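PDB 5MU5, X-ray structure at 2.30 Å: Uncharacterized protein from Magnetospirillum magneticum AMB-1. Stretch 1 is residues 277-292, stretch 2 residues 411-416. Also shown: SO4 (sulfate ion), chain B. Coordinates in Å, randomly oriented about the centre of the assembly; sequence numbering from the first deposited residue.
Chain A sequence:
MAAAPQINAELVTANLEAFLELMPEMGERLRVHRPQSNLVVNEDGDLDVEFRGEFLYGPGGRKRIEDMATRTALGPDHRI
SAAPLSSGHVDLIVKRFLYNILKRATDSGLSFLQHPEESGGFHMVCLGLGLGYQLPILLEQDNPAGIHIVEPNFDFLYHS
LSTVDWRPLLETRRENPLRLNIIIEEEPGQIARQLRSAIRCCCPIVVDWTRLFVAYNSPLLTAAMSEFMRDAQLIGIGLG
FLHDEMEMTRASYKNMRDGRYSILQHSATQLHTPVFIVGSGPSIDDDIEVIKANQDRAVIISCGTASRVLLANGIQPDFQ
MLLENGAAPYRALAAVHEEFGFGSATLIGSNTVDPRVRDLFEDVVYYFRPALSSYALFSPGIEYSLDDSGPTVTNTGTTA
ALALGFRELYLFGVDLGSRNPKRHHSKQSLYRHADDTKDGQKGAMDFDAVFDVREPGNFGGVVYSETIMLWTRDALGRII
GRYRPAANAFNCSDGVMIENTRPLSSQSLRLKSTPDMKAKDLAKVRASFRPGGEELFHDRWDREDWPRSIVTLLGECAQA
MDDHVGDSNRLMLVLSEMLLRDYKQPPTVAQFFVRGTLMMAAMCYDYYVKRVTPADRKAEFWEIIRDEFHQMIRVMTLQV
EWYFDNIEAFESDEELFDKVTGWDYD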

# COMPACT_ATOMS: atom_id res chain seq x y z
N ILE A 277 0.54 -6.86 -26.99
CA ILE A 277 0.01 -7.14 -25.66
C ILE A 277 -1.49 -7.11 -25.79
O ILE A 277 -2.04 -6.10 -26.19
CB ILE A 277 0.51 -6.12 -24.64
CG1 ILE A 277 2.01 -6.35 -24.43
CG2 ILE A 277 -0.22 -6.26 -23.32
CD1 ILE A 277 2.76 -5.16 -23.94
N VAL A 278 -2.13 -8.22 -25.47
CA VAL A 278 -3.53 -8.39 -25.74
C VAL A 278 -4.30 -8.60 -24.46
O VAL A 278 -4.08 -9.57 -23.77
CB VAL A 278 -3.78 -9.62 -26.65
CG1 VAL A 278 -5.23 -9.67 -27.06
CG2 VAL A 278 -2.90 -9.55 -27.89
N GLY A 279 -5.20 -7.67 -24.17
CA GLY A 279 -6.11 -7.79 -23.03
C GLY A 279 -7.46 -8.32 -23.45
O GLY A 279 -7.70 -8.66 -24.62
N SER A 280 -8.38 -8.34 -22.48
CA SER A 280 -9.71 -8.89 -22.70
C SER A 280 -10.80 -7.88 -23.09
O SER A 280 -11.97 -8.22 -23.10
CB SER A 280 -10.13 -9.71 -21.46
OG SER A 280 -10.15 -8.92 -20.29
N GLY A 281 -10.43 -6.67 -23.44
CA GLY A 281 -11.42 -5.68 -23.88
C GLY A 281 -12.08 -6.05 -25.20
O GLY A 281 -11.39 -6.48 -26.11
N PRO A 282 -13.40 -5.84 -25.33
CA PRO A 282 -14.12 -6.21 -26.57
C PRO A 282 -13.78 -5.44 -27.86
O PRO A 282 -14.15 -5.89 -28.96
CB PRO A 282 -15.59 -6.01 -26.20
CG PRO A 282 -15.60 -5.06 -25.06
CD PRO A 282 -14.31 -5.27 -24.32
N SER A 283 -13.07 -4.32 -27.77
CA SER A 283 -12.67 -3.63 -29.00
C SER A 283 -11.73 -4.49 -29.87
O SER A 283 -11.52 -4.17 -31.04
CB SER A 283 -12.06 -2.26 -28.73
OG SER A 283 -10.74 -2.37 -28.24
N ILE A 284 -11.20 -5.57 -29.32
CA ILE A 284 -10.32 -6.50 -30.04
C ILE A 284 -10.91 -6.98 -31.38
O ILE A 284 -10.17 -7.17 -32.34
CB ILE A 284 -9.97 -7.73 -29.14
CG1 ILE A 284 -8.83 -8.58 -29.72
CG2 ILE A 284 -11.17 -8.62 -28.92
CD1 ILE A 284 -7.48 -7.97 -29.50
N ASP A 285 -12.23 -7.15 -31.49
CA ASP A 285 -12.79 -7.72 -32.72
C ASP A 285 -12.48 -6.88 -33.98
O ASP A 285 -12.43 -7.42 -35.09
CB ASP A 285 -14.29 -8.03 -32.57
CG ASP A 285 -15.16 -6.80 -32.60
OD1 ASP A 285 -14.68 -5.70 -32.24
OD2 ASP A 285 -16.34 -6.93 -32.98
N ASP A 286 -12.27 -5.58 -33.81
CA ASP A 286 -11.83 -4.73 -34.93
C ASP A 286 -10.41 -5.05 -35.37
O ASP A 286 -10.09 -4.90 -36.53
CB ASP A 286 -11.87 -3.24 -34.55
CG ASP A 286 -13.29 -2.72 -34.38
OD1 ASP A 286 -14.21 -3.23 -35.05
OD2 ASP A 286 -13.48 -1.78 -33.56
N ASP A 287 -9.56 -5.49 -34.44
CA ASP A 287 -8.13 -5.65 -34.70
C ASP A 287 -7.69 -7.11 -34.89
O ASP A 287 -6.53 -7.37 -35.14
CB ASP A 287 -7.34 -5.05 -33.53
CG ASP A 287 -7.83 -3.65 -33.12
OD1 ASP A 287 -8.01 -2.78 -34.00
OD2 ASP A 287 -8.03 -3.42 -31.90
N ILE A 288 -8.61 -8.06 -34.78
CA ILE A 288 -8.27 -9.47 -34.86
C ILE A 288 -7.56 -9.83 -36.15
O ILE A 288 -6.57 -10.57 -36.10
CB ILE A 288 -9.52 -10.38 -34.69
CG1 ILE A 288 -9.89 -10.46 -33.21
CG2 ILE A 288 -9.26 -11.81 -35.17
CD1 ILE A 288 -8.86 -11.18 -32.35
N GLU A 289 -8.03 -9.31 -37.28
CA GLU A 289 -7.40 -9.66 -38.55
C GLU A 289 -5.97 -9.14 -38.66
O GLU A 289 -5.12 -9.82 -39.22
CB GLU A 289 -8.24 -9.23 -39.77
CG GLU A 289 -9.53 -10.04 -39.95
CD GLU A 289 -9.33 -11.57 -39.90
OE1 GLU A 289 -8.36 -12.10 -40.50
OE2 GLU A 289 -10.15 -12.27 -39.24
N VAL A 290 -5.70 -7.97 -38.10
CA VAL A 290 -4.36 -7.39 -38.15
C VAL A 290 -3.41 -8.19 -37.26
O VAL A 290 -2.26 -8.42 -37.60
CB VAL A 290 -4.38 -5.90 -37.76
CG1 VAL A 290 -2.97 -5.33 -37.67
CG2 VAL A 290 -5.18 -5.13 -38.80
N ILE A 291 -3.89 -8.60 -36.10
CA ILE A 291 -3.07 -9.39 -35.20
C ILE A 291 -2.73 -10.71 -35.89
O ILE A 291 -1.60 -11.18 -35.84
CB ILE A 291 -3.81 -9.69 -33.88
CG1 ILE A 291 -4.09 -8.39 -33.11
CG2 ILE A 291 -2.98 -10.61 -33.00
CD1 ILE A 291 -5.01 -8.57 -31.93
N LYS A 292 -3.73 -11.29 -36.54
CA LYS A 292 -3.57 -12.57 -37.23
C LYS A 292 -2.57 -12.48 -38.37
O LYS A 292 -1.69 -13.32 -38.48
CB LYS A 292 -4.90 -13.07 -37.75
CG LYS A 292 -4.85 -14.50 -38.23
CD LYS A 292 -6.23 -15.12 -38.32
CE LYS A 292 -6.09 -16.60 -38.63
NZ LYS A 292 -7.41 -17.24 -38.85
S SO4 B . -8.60 -11.07 -17.30
O1 SO4 B . -7.97 -10.28 -18.39
O2 SO4 B . -10.08 -11.02 -17.53
O3 SO4 B . -8.26 -10.45 -15.97
O4 SO4 B . -8.04 -12.45 -17.34
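Stretch 2 (411-416) LFGVDL

Stretch 2 (Leu411 to Leu416) lies alongside the first part of stretch 1 as a neighbouring parallel β-strand, then turns so that Gly413 and Asp415 meet the loop leading into the helix of stretch 1. Leu411 and Phe412 are extended (phi/psi -97/130° and -130/142°) and pair in register with Ile277 and Val278, with CA to CA distances of 4.9 Å for Ile277 and Leu411 and 4.8 Å for Val278 and Phe412. Beyond the paired residues the chains draw closer, and the CA atoms of Gly281 and Gly413 are 4.1 Å apart.

Phe412 supplies both backbone groups of the strand ladder: its N donates to Ile277 O (2.9 Å, 169°), and its O accepts from Gly279 N (2.8 Å, 165°). The same two carbonyls also receive CA-H...O contacts, Leu411 CA to Ile277 O at 3.5 Å and Val278 CA to Phe412 O at 3.2 Å. Gly413 then leaves the strand at phi/psi 62/23°, a positive phi that favours glycine. Its O accepts from Gly281 N (2.7 Å, 152°); Ser280 N, 3.3 Å from Gly413 O, has too poor an angle to share it. Space is tight here: an ideal CB on Gly413 would lie 2.5 Å from Gly279 O, and one on Gly279 would lie 2.6 Å from Gly413 O.

Gly413 N finds its acceptor in a water, 2.8 Å from that N. The water in turn donates to Ser283 OG at 2.9 Å and to Asp287 OD2 at 2.6 Å, so one molecule ties the backbone of stretch 2 to two side chains of stretch 1. Asp287 OD1 is satisfied elsewhere in the structure.

Asp415, chi1 m, points toward stretch 1 and uses both carboxylate oxygens on Ser283: OD2 accepts from the backbone Ser283 N (3.0 Å, 161°), while OD1 accepts from Ser283 OG (2.6 Å). The p rotamer of Ser283 accompanies this two-point grip on the type I turn from Gly281 to Ile284. Within that turn Ile284 N makes a weak bond to Gly281 O at 3.3 Å. Pro282 N, though 3.4 Å from Asp415 OD2, has no hydrogen to give. Ser280 points away from stretch 2, and its OG donates instead to O1 of the sulfate at 3.2 Å, an ion probably carried in from the crystallisation liquor.

The apolar part centres on Phe412, whose side chain leaves the sheet on the same face as Val278. Ile291 covers one face of the ring in a CH-π contact, its CG1 4.0 Å from the ring centroid and 9° off the normal. Asp287 CB meets the ring edge, 3.5 Å from Phe412 CD2, and Ile284 CD1 packs on Phe412 CB at 3.6 Å. Ile277 and Leu411 share the other face of the sheet, with Ile277 CB 3.8 Å from Leu411 CD2. Leu416 makes no contact with stretch 1. Together the two stretches bury 575 Å², both sides summed.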

# COMPACT_ATOMS: atom_id res chain seq x y z
N LEU A 411 -0.66 -2.30 -27.94
CA LEU A 411 -1.75 -2.77 -27.08
C LEU A 411 -3.04 -3.01 -27.86
O LEU A 411 -3.51 -2.17 -28.61
CB LEU A 411 -2.02 -1.78 -25.97
CG LEU A 411 -0.84 -1.27 -25.15
CD1 LEU A 411 -1.40 -0.26 -24.16
CD2 LEU A 411 -0.08 -2.38 -24.43
N PHE A 412 -3.62 -4.18 -27.64
CA PHE A 412 -4.89 -4.55 -28.21
C PHE A 412 -5.77 -5.06 -27.08
O PHE A 412 -5.29 -5.72 -26.15
CB PHE A 412 -4.70 -5.65 -29.25
CG PHE A 412 -3.84 -5.26 -30.41
CD1 PHE A 412 -2.48 -5.45 -30.37
CD2 PHE A 412 -4.41 -4.75 -31.56
CE1 PHE A 412 -1.68 -5.13 -31.45
CE2 PHE A 412 -3.63 -4.41 -32.64
CZ PHE A 412 -2.27 -4.60 -32.60
N GLY A 413 -7.05 -4.73 -27.14
CA GLY A 413 -8.01 -5.17 -26.14
C GLY A 413 -7.72 -4.68 -24.74
O GLY A 413 -8.11 -5.33 -23.78
N VAL A 414 -6.98 -3.58 -24.64
CA VAL A 414 -6.67 -2.94 -23.37
C VAL A 414 -7.56 -1.70 -23.35
O VAL A 414 -7.09 -0.58 -23.52
CB VAL A 414 -5.20 -2.52 -23.27
CG1 VAL A 414 -4.90 -1.97 -21.87
CG2 VAL A 414 -4.31 -3.70 -23.52
N ASP A 415 -8.86 -1.95 -23.19
CA ASP A 415 -9.88 -0.91 -23.26
C ASP A 415 -9.97 -0.15 -21.94
O ASP A 415 -9.90 1.07 -21.92
CB ASP A 415 -11.25 -1.53 -23.58
CG ASP A 415 -11.33 -2.14 -24.97
OD1 ASP A 415 -10.30 -2.17 -25.68
OD2 ASP A 415 -12.43 -2.60 -25.35
N LEU A 416 -10.15 -0.88 -20.84
CA LEU A 416 -10.21 -0.29 -19.51
C LEU A 416 -11.33 0.75 -19.43
O LEU A 416 -11.18 1.82 -18.83
CB LEU A 416 -8.86 0.37 -19.16
CG LEU A 416 -7.62 -0.51 -19.39
CD1 LEU A 416 -6.36 0.23 -19.05
CD2 LEU A 416 -7.74 -1.79 -18.57
O HOH W 1 -8.33 -3.53 -29.27